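Local structure of PHOX (Pseudomonas fluorescens, 4A9V) at residues T92-L97 with R223-H228; R488-T493 with R522-G527. The protein is an alkaline phosphatase of the PhoX family that catalyses phosphotransfer chemistry, using a complex iron-calcium cofactor held by a beta-propeller. All coordinates share one frame; numbering follows the deposited sequence.

In the fold
The two interactions lie in different parts of the fold. Their centres are 30 Å apart, and their nearest atoms are about 14 Å apart. Interaction 1 is only partly buried. It joins the short helix 94-97 to an irregular loop, and its main tie is a tyrosine hydroxyl bonded to a backbone carbonyl. Interaction 2 is fully buried. It spans two strands of a single four-stranded antiparallel sheet, 489-493 and 521-526, and rests on an aromatic edge-to-face pair. The two share no strand or helix. The first uses a polar bond between a short helix and a loop, and the second apolar packing over a sheet.

Interaction 1 (T92-L97 with R223-H228); sequences TNYRYL and REINWH
Y94 and W227 both turn CG anti to their own carbonyl carbon, with chi1 of -67° for Y94. This setting sends the Y94 ring from the start of helix 94-97 across to loop 223-228. The Y94 hydroxyl donates a hydrogen bond to I225 O, with OH to O at 2.7 Å. The C=O...donor angle is 126°, and the hydroxyl is tilted 17° from the carbonyl plane. The carbonyl oxygen lies at the edge of the tyrosine ring, near its plane. NE1 of W227 is also near that plane, 3.0 Å from Y94 OH. The two side chains cross obliquely. E224 O is a looser neighbour, 3.8 Å from Y94 CE2. On the loop side, I225 CG2 sits over one face of the W227 indole, 3.3 Å above its plane and toward the rim. I225 CG2 is also 3.7 Å from Y94 OH. A phenylalanine in place of Y94 would probably leave I225 O without this donor and weaken the tie between helix and loop. S222 OG bonds the backbone N of both I225 and N226, holding this part of the loop. W227 packs on V110, A113 and L114 of helix 107-115 and meets the F234 ring edge-to-face. The Y94 ring also meets Y98 and P104. The contact lies away from the metal cofactor; the I225 side chain is about 12 Å from the mu-oxo-diiron. It is a tertiary side-chain-to-backbone tie between the short helix 94-97, which follows propeller strand 82-89, and the long loop between helix 211-216 and strand 249-252.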
loop_
_atom_site.group_PDB
_atom_site.type_symbol
_atom_site.label_atom_id
_atom_site.label_comp_id
_atom_site.label_asym_id
_atom_site.label_seq_id
_atom_site.Cartn_x
_atom_site.Cartn_y
_atom_site.Cartn_z
ATOM N N THR A 92 3.490 -10.297 9.414
ATOM C CA THR A 92 4.479 -10.550 10.449
ATOM C C THR A 92 5.477 -11.599 9.996
ATOM O O THR A 92 5.269 -12.294 9.007
ATOM C CB THR A 92 3.817 -10.923 11.798
ATOM O OG1 THR A 92 4.815 -11.019 12.826
ATOM C CG2 THR A 92 3.065 -12.240 11.700
ATOM N N ASN A 93 6.593 -11.658 10.707
ATOM C CA ASN A 93 7.721 -12.498 10.337
ATOM C C ASN A 93 7.879 -13.587 11.389
ATOM O O ASN A 93 8.328 -13.311 12.504
ATOM C CB ASN A 93 8.976 -11.631 10.309
ATOM C CG ASN A 93 8.771 -10.353 9.513
ATOM O OD1 ASN A 93 8.453 -10.398 8.327
ATOM N ND2 ASN A 93 8.889 -9.210 10.178
ATOM N N TYR A 94 7.371 -14.781 11.103
ATOM C CA TYR A 94 7.308 -15.827 12.116
ATOM C C TYR A 94 8.685 -16.136 12.723
ATOM O O TYR A 94 8.776 -16.513 13.887
ATOM C CB TYR A 94 6.692 -17.108 11.549
ATOM C CG TYR A 94 5.224 -17.008 11.162
ATOM C CD1 TYR A 94 4.388 -16.046 11.709
ATOM C CD2 TYR A 94 4.663 -17.929 10.295
ATOM C CE1 TYR A 94 3.034 -16.018 11.413
ATOM C CE2 TYR A 94 3.308 -17.920 10.009
ATOM C CZ TYR A 94 2.491 -16.992 10.612
ATOM O OH TYR A 94 1.143 -16.931 10.332
ATOM N N ARG A 95 9.753 -15.989 11.940
ATOM C CA ARG A 95 11.086 -16.264 12.471
ATOM C C ARG A 95 11.448 -15.382 13.653
ATOM O O ARG A 95 12.279 -15.767 14.477
ATOM C CB ARG A 95 12.158 -16.181 11.381
ATOM C CG ARG A 95 12.507 -14.781 10.918
ATOM C CD ARG A 95 13.469 -14.807 9.738
ATOM N NE ARG A 95 14.746 -15.419 10.097
ATOM C CZ ARG A 95 15.442 -16.226 9.303
ATOM N NH1 ARG A 95 15.053 -16.430 8.053
ATOM N NH2 ARG A 95 16.616 -16.687 9.702
ATOM N N TYR A 96 10.824 -14.209 13.734
ATOM C CA TYR A 96 11.076 -13.260 14.816
ATOM C C TYR A 96 9.910 -13.156 15.800
ATOM O O TYR A 96 10.100 -12.739 16.937
ATOM C CB TYR A 96 11.431 -11.879 14.258
ATOM C CG TYR A 96 12.606 -11.898 13.311
ATOM C CD1 TYR A 96 13.819 -12.446 13.693
ATOM C CD2 TYR A 96 12.514 -11.339 12.045
ATOM C CE1 TYR A 96 14.893 -12.469 12.831
ATOM C CE2 TYR A 96 13.592 -11.339 11.181
ATOM C CZ TYR A 96 14.772 -11.929 11.573
ATOM O OH TYR A 96 15.850 -11.990 10.722
ATOM N N LEU A 97 8.701 -13.487 15.369
ATOM C CA LEU A 97 7.517 -13.238 16.181
ATOM C C LEU A 97 7.455 -14.175 17.391
ATOM O O LEU A 97 7.065 -13.766 18.483
ATOM C CB LEU A 97 6.252 -13.385 15.333
ATOM C CG LEU A 97 4.933 -13.151 16.076
ATOM C CD1 LEU A 97 4.867 -11.745 16.659
ATOM C CD2 LEU A 97 3.750 -13.414 15.159
ATOM N N ARG A 223 -1.127 -19.295 2.176
ATOM C CA ARG A 223 0.200 -18.946 1.669
ATOM C C ARG A 223 1.230 -18.940 2.798
ATOM O O ARG A 223 1.749 -17.895 3.179
ATOM C CB ARG A 223 0.190 -17.625 0.903
ATOM C CG ARG A 223 1.370 -17.492 -0.049
ATOM C CD ARG A 223 1.341 -16.203 -0.856
ATOM N NE ARG A 223 0.136 -16.091 -1.673
ATOM C CZ ARG A 223 0.087 -16.345 -2.979
ATOM N NH1 ARG A 223 1.048 -17.061 -3.552
ATOM N NH2 ARG A 223 -0.981 -15.989 -3.686
ATOM N N GLU A 224 1.457 -20.117 3.371
ATOM C CA GLU A 224 2.365 -20.275 4.498
ATOM C C GLU A 224 2.005 -19.319 5.633
ATOM O O GLU A 224 2.871 -18.884 6.387
ATOM C CB GLU A 224 3.818 -20.073 4.048
ATOM C CG GLU A 224 4.260 -21.074 2.988
ATOM C CD GLU A 224 5.661 -20.820 2.460
ATOM O OE1 GLU A 224 6.360 -19.939 3.004
ATOM O OE2 GLU A 224 6.090 -21.555 1.545
ATOM N N ILE A 225 0.703 -19.147 5.854
ATOM C CA ILE A 225 0.205 -18.384 6.995
ATOM C C ILE A 225 -0.300 -19.322 8.108
ATOM O O ILE A 225 0.085 -19.179 9.275
ATOM C CB ILE A 225 -0.902 -17.394 6.555
ATOM C CG1 ILE A 225 -0.366 -16.411 5.512
ATOM C CG2 ILE A 225 -1.477 -16.662 7.754
ATOM C CD1 ILE A 225 0.862 -15.648 5.951
ATOM N N ASN A 226 -1.154 -20.278 7.746
ATOM C CA ASN A 226 -1.513 -21.385 8.620
ATOM C C ASN A 226 -2.106 -20.904 9.944
ATOM O O ASN A 226 -1.770 -21.385 11.031
ATOM C CB ASN A 226 -0.311 -22.311 8.796
ATOM C CG ASN A 226 0.105 -22.955 7.485
ATOM O OD1 ASN A 226 -0.742 -23.269 6.651
ATOM N ND2 ASN A 226 1.407 -23.012 7.235
ATOM N N TRP A 227 -3.112 -20.044 9.810
ATOM C CA TRP A 227 -4.002 -19.697 10.913
ATOM C C TRP A 227 -5.152 -20.663 11.042
ATOM O O TRP A 227 -5.613 -20.946 12.146
ATOM C CB TRP A 227 -4.558 -18.294 10.710
ATOM C CG TRP A 227 -3.524 -17.209 10.775
ATOM C CD1 TRP A 227 -2.198 -17.314 11.185
ATOM C CD2 TRP A 227 -3.729 -15.805 10.460
ATOM N NE1 TRP A 227 -1.590 -16.088 11.157
ATOM C CE2 TRP A 227 -2.437 -15.155 10.653
ATOM C CE3 TRP A 227 -4.765 -15.087 9.900
ATOM C CZ2 TRP A 227 -2.246 -13.820 10.367
ATOM C CZ3 TRP A 227 -4.568 -13.743 9.620
ATOM C CH2 TRP A 227 -3.334 -13.126 9.840
ATOM N N HIS A 228 -5.648 -21.158 9.912
ATOM C CA HIS A 228 -6.868 -21.961 9.894
ATOM C C HIS A 228 -6.853 -23.238 10.710
ATOM O O HIS A 228 -7.911 -23.673 11.150
ATOM C CB HIS A 228 -7.292 -22.253 8.454
ATOM C CG HIS A 228 -6.285 -23.063 7.674
ATOM N ND1 HIS A 228 -5.210 -22.504 7.072
ATOM C CD2 HIS A 228 -6.225 -24.424 7.405
ATOM C CE1 HIS A 228 -4.472 -23.476 6.502
ATOM N NE2 HIS A 228 -5.094 -24.649 6.705
#

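Interaction 2 (R488-T493 with R522-G527); sequences RLWILT and RRFMVG
W490 points the edge of its six-membered ring into the face of F524, a T-shaped aromatic pair. The ring centroids are 5.0 Å apart and the planes stand at 81°. CZ3 of W490 does most of the touching. W490 CZ3 lies 3.6 Å from F524 CG, over the ring but offset toward its rim. W490 CH2 reaches F524 CD1 at 4.2 Å. The tryptophan thus comes in at the root of the phenyl ring, and W490 CZ3 is also 4.1 Å from F524 CB. F524 holds CG opposite its backbone N, chi1 176°, which carries the ring across to the indole, and chi2 of 82° sets its face to the indole edge. The CA atoms of W490 and F524 stay 9.0 Å apart. No polar atom takes part in the pair. The polar end of W490 is engaged elsewhere: NE1 is hydrogen-bonded to D484 OD2, which fixes one side of the indole. The same carboxylate oxygen forms a salt bridge with R488 NE, so D484 holds both R488, just before strand 489-493, and W490 within it. A classic beta bulge at F524 and M525, both facing M511, lets these two successive side chains point toward strand 489-493. Strand 510-514 lies between the two strands in this antiparallel propeller blade, and W490 touches its C513 while F524 touches its M511. L26 and P27 pack on F524 from a loop. W490 rests against I536 of strand 532-538 and L545 of strand 544-550, which belong to the adjoining four-stranded sheet.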
loop_
_atom_site.group_PDB
_atom_site.type_symbol
_atom_site.label_atom_id
_atom_site.label_comp_id
_atom_site.label_asym_id
_atom_site.label_seq_id
_atom_site.Cartn_x
_atom_site.Cartn_y
_atom_site.Cartn_z
ATOM N N ARG A 488 8.136 17.366 -5.814
ATOM C CA ARG A 488 9.042 16.238 -5.980
ATOM C C ARG A 488 8.256 14.934 -5.870
ATOM O O ARG A 488 7.430 14.782 -4.980
ATOM C CB ARG A 488 10.136 16.255 -4.912
ATOM C CG ARG A 488 11.261 17.250 -5.163
ATOM C CD ARG A 488 12.207 17.370 -3.972
ATOM N NE ARG A 488 11.636 18.186 -2.904
ATOM C CZ ARG A 488 11.769 19.506 -2.814
ATOM N NH1 ARG A 488 12.467 20.177 -3.717
ATOM N NH2 ARG A 488 11.177 20.153 -1.819
ATOM N N LEU A 489 8.576 13.987 -6.742
ATOM C CA LEU A 489 8.026 12.644 -6.700
ATOM C C LEU A 489 9.030 11.692 -6.074
ATOM O O LEU A 489 10.093 11.431 -6.639
ATOM C CB LEU A 489 7.675 12.169 -8.114
ATOM C CG LEU A 489 7.119 10.745 -8.195
ATOM C CD1 LEU A 489 5.799 10.613 -7.451
ATOM C CD2 LEU A 489 6.954 10.338 -9.654
ATOM N N TRP A 490 8.651 11.119 -4.946
ATOM C CA TRP A 490 9.487 10.184 -4.209
ATOM C C TRP A 490 9.078 8.774 -4.554
ATOM O O TRP A 490 7.888 8.460 -4.615
ATOM C CB TRP A 490 9.343 10.448 -2.714
ATOM C CG TRP A 490 9.777 11.833 -2.320
ATOM C CD1 TRP A 490 9.019 12.996 -2.320
ATOM C CD2 TRP A 490 11.118 12.243 -1.924
ATOM N NE1 TRP A 490 9.776 14.066 -1.932
ATOM C CE2 TRP A 490 11.050 13.677 -1.671
ATOM C CE3 TRP A 490 12.318 11.581 -1.735
ATOM C CZ2 TRP A 490 12.147 14.397 -1.238
ATOM C CZ3 TRP A 490 13.423 12.319 -1.320
ATOM C CH2 TRP A 490 13.332 13.689 -1.054
ATOM N N ILE A 491 10.067 7.946 -4.893
ATOM C CA ILE A 491 9.871 6.598 -5.423
ATOM C C ILE A 491 10.544 5.602 -4.479
ATOM O O ILE A 491 11.725 5.751 -4.162
ATOM C CB ILE A 491 10.536 6.450 -6.810
ATOM C CG1 ILE A 491 9.941 7.433 -7.818
ATOM C CG2 ILE A 491 10.414 5.018 -7.303
ATOM C CD1 ILE A 491 10.780 7.617 -9.070
ATOM N N LEU A 492 9.781 4.636 -3.979
ATOM C CA LEU A 492 10.263 3.697 -2.971
ATOM C C LEU A 492 10.287 2.312 -3.610
ATOM O O LEU A 492 9.395 1.985 -4.385
ATOM C CB LEU A 492 9.318 3.713 -1.763
ATOM C CG LEU A 492 9.322 4.983 -0.902
ATOM C CD1 LEU A 492 8.756 6.220 -1.589
ATOM C CD2 LEU A 492 8.562 4.729 0.383
ATOM N N THR A 493 11.286 1.493 -3.293
ATOM C CA THR A 493 11.415 0.208 -3.969
ATOM C C THR A 493 11.207 -1.012 -3.083
ATOM O O THR A 493 11.544 -1.029 -1.895
ATOM C CB THR A 493 12.737 0.056 -4.758
ATOM O OG1 THR A 493 13.844 -0.211 -3.882
ATOM C CG2 THR A 493 13.035 1.283 -5.567
ATOM N N ARG A 522 17.111 10.823 -9.128
ATOM C CA ARG A 522 18.311 10.697 -8.299
ATOM C C ARG A 522 18.040 9.786 -7.107
ATOM O O ARG A 522 16.991 9.875 -6.471
ATOM C CB ARG A 522 18.768 12.073 -7.804
ATOM C CG ARG A 522 19.170 13.016 -8.920
ATOM C CD ARG A 522 19.713 14.327 -8.389
ATOM N NE ARG A 522 19.930 15.240 -9.497
ATOM C CZ ARG A 522 20.483 16.435 -9.394
ATOM N NH1 ARG A 522 20.888 16.884 -8.221
ATOM N NH2 ARG A 522 20.575 17.198 -10.469
ATOM N N ARG A 523 18.997 8.928 -6.775
ATOM C CA ARG A 523 18.883 8.073 -5.598
ATOM C C ARG A 523 19.127 8.886 -4.335
ATOM O O ARG A 523 20.109 9.632 -4.250
ATOM C CB ARG A 523 19.870 6.905 -5.675
ATOM C CG ARG A 523 19.622 5.846 -4.618
ATOM C CD ARG A 523 20.616 4.696 -4.693
ATOM N NE ARG A 523 20.511 3.952 -5.944
ATOM C CZ ARG A 523 21.388 4.011 -6.942
ATOM N NH1 ARG A 523 22.458 4.793 -6.874
ATOM N NH2 ARG A 523 21.236 3.224 -7.997
ATOM N N PHE A 524 18.224 8.745 -3.366
ATOM C CA PHE A 524 18.237 9.555 -2.148
ATOM C C PHE A 524 18.623 8.750 -0.903
ATOM O O PHE A 524 19.336 9.268 -0.047
ATOM C CB PHE A 524 16.865 10.215 -1.949
ATOM C CG PHE A 524 16.744 10.995 -0.671
ATOM C CD1 PHE A 524 17.233 12.283 -0.576
ATOM C CD2 PHE A 524 16.101 10.450 0.427
ATOM C CE1 PHE A 524 17.137 12.986 0.613
ATOM C CE2 PHE A 524 15.973 11.163 1.604
ATOM C CZ PHE A 524 16.470 12.444 1.690
ATOM N N MET A 525 18.087 7.539 -0.758
ATOM C CA MET A 525 18.292 6.736 0.446
ATOM C C MET A 525 18.444 5.274 0.054
ATOM O O MET A 525 17.766 4.790 -0.853
ATOM C CB MET A 525 17.104 6.890 1.407
ATOM C CG MET A 525 17.291 6.185 2.739
ATOM S SD MET A 525 15.834 6.300 3.798
ATOM C CE MET A 525 14.827 5.000 3.107
ATOM N N VAL A 526 19.313 4.566 0.766
ATOM C CA VAL A 526 19.361 3.118 0.695
ATOM C C VAL A 526 19.105 2.544 2.079
ATOM O O VAL A 526 19.575 3.083 3.084
ATOM C CB VAL A 526 20.719 2.607 0.161
ATOM C CG1 VAL A 526 20.686 1.093 0.052
ATOM C CG2 VAL A 526 21.062 3.251 -1.177
ATOM N N GLY A 527 18.270 1.513 2.128
ATOM C CA GLY A 527 17.902 0.871 3.377
ATOM C C GLY A 527 18.763 -0.329 3.712
ATOM O O GLY A 527 19.665 -0.704 2.952
#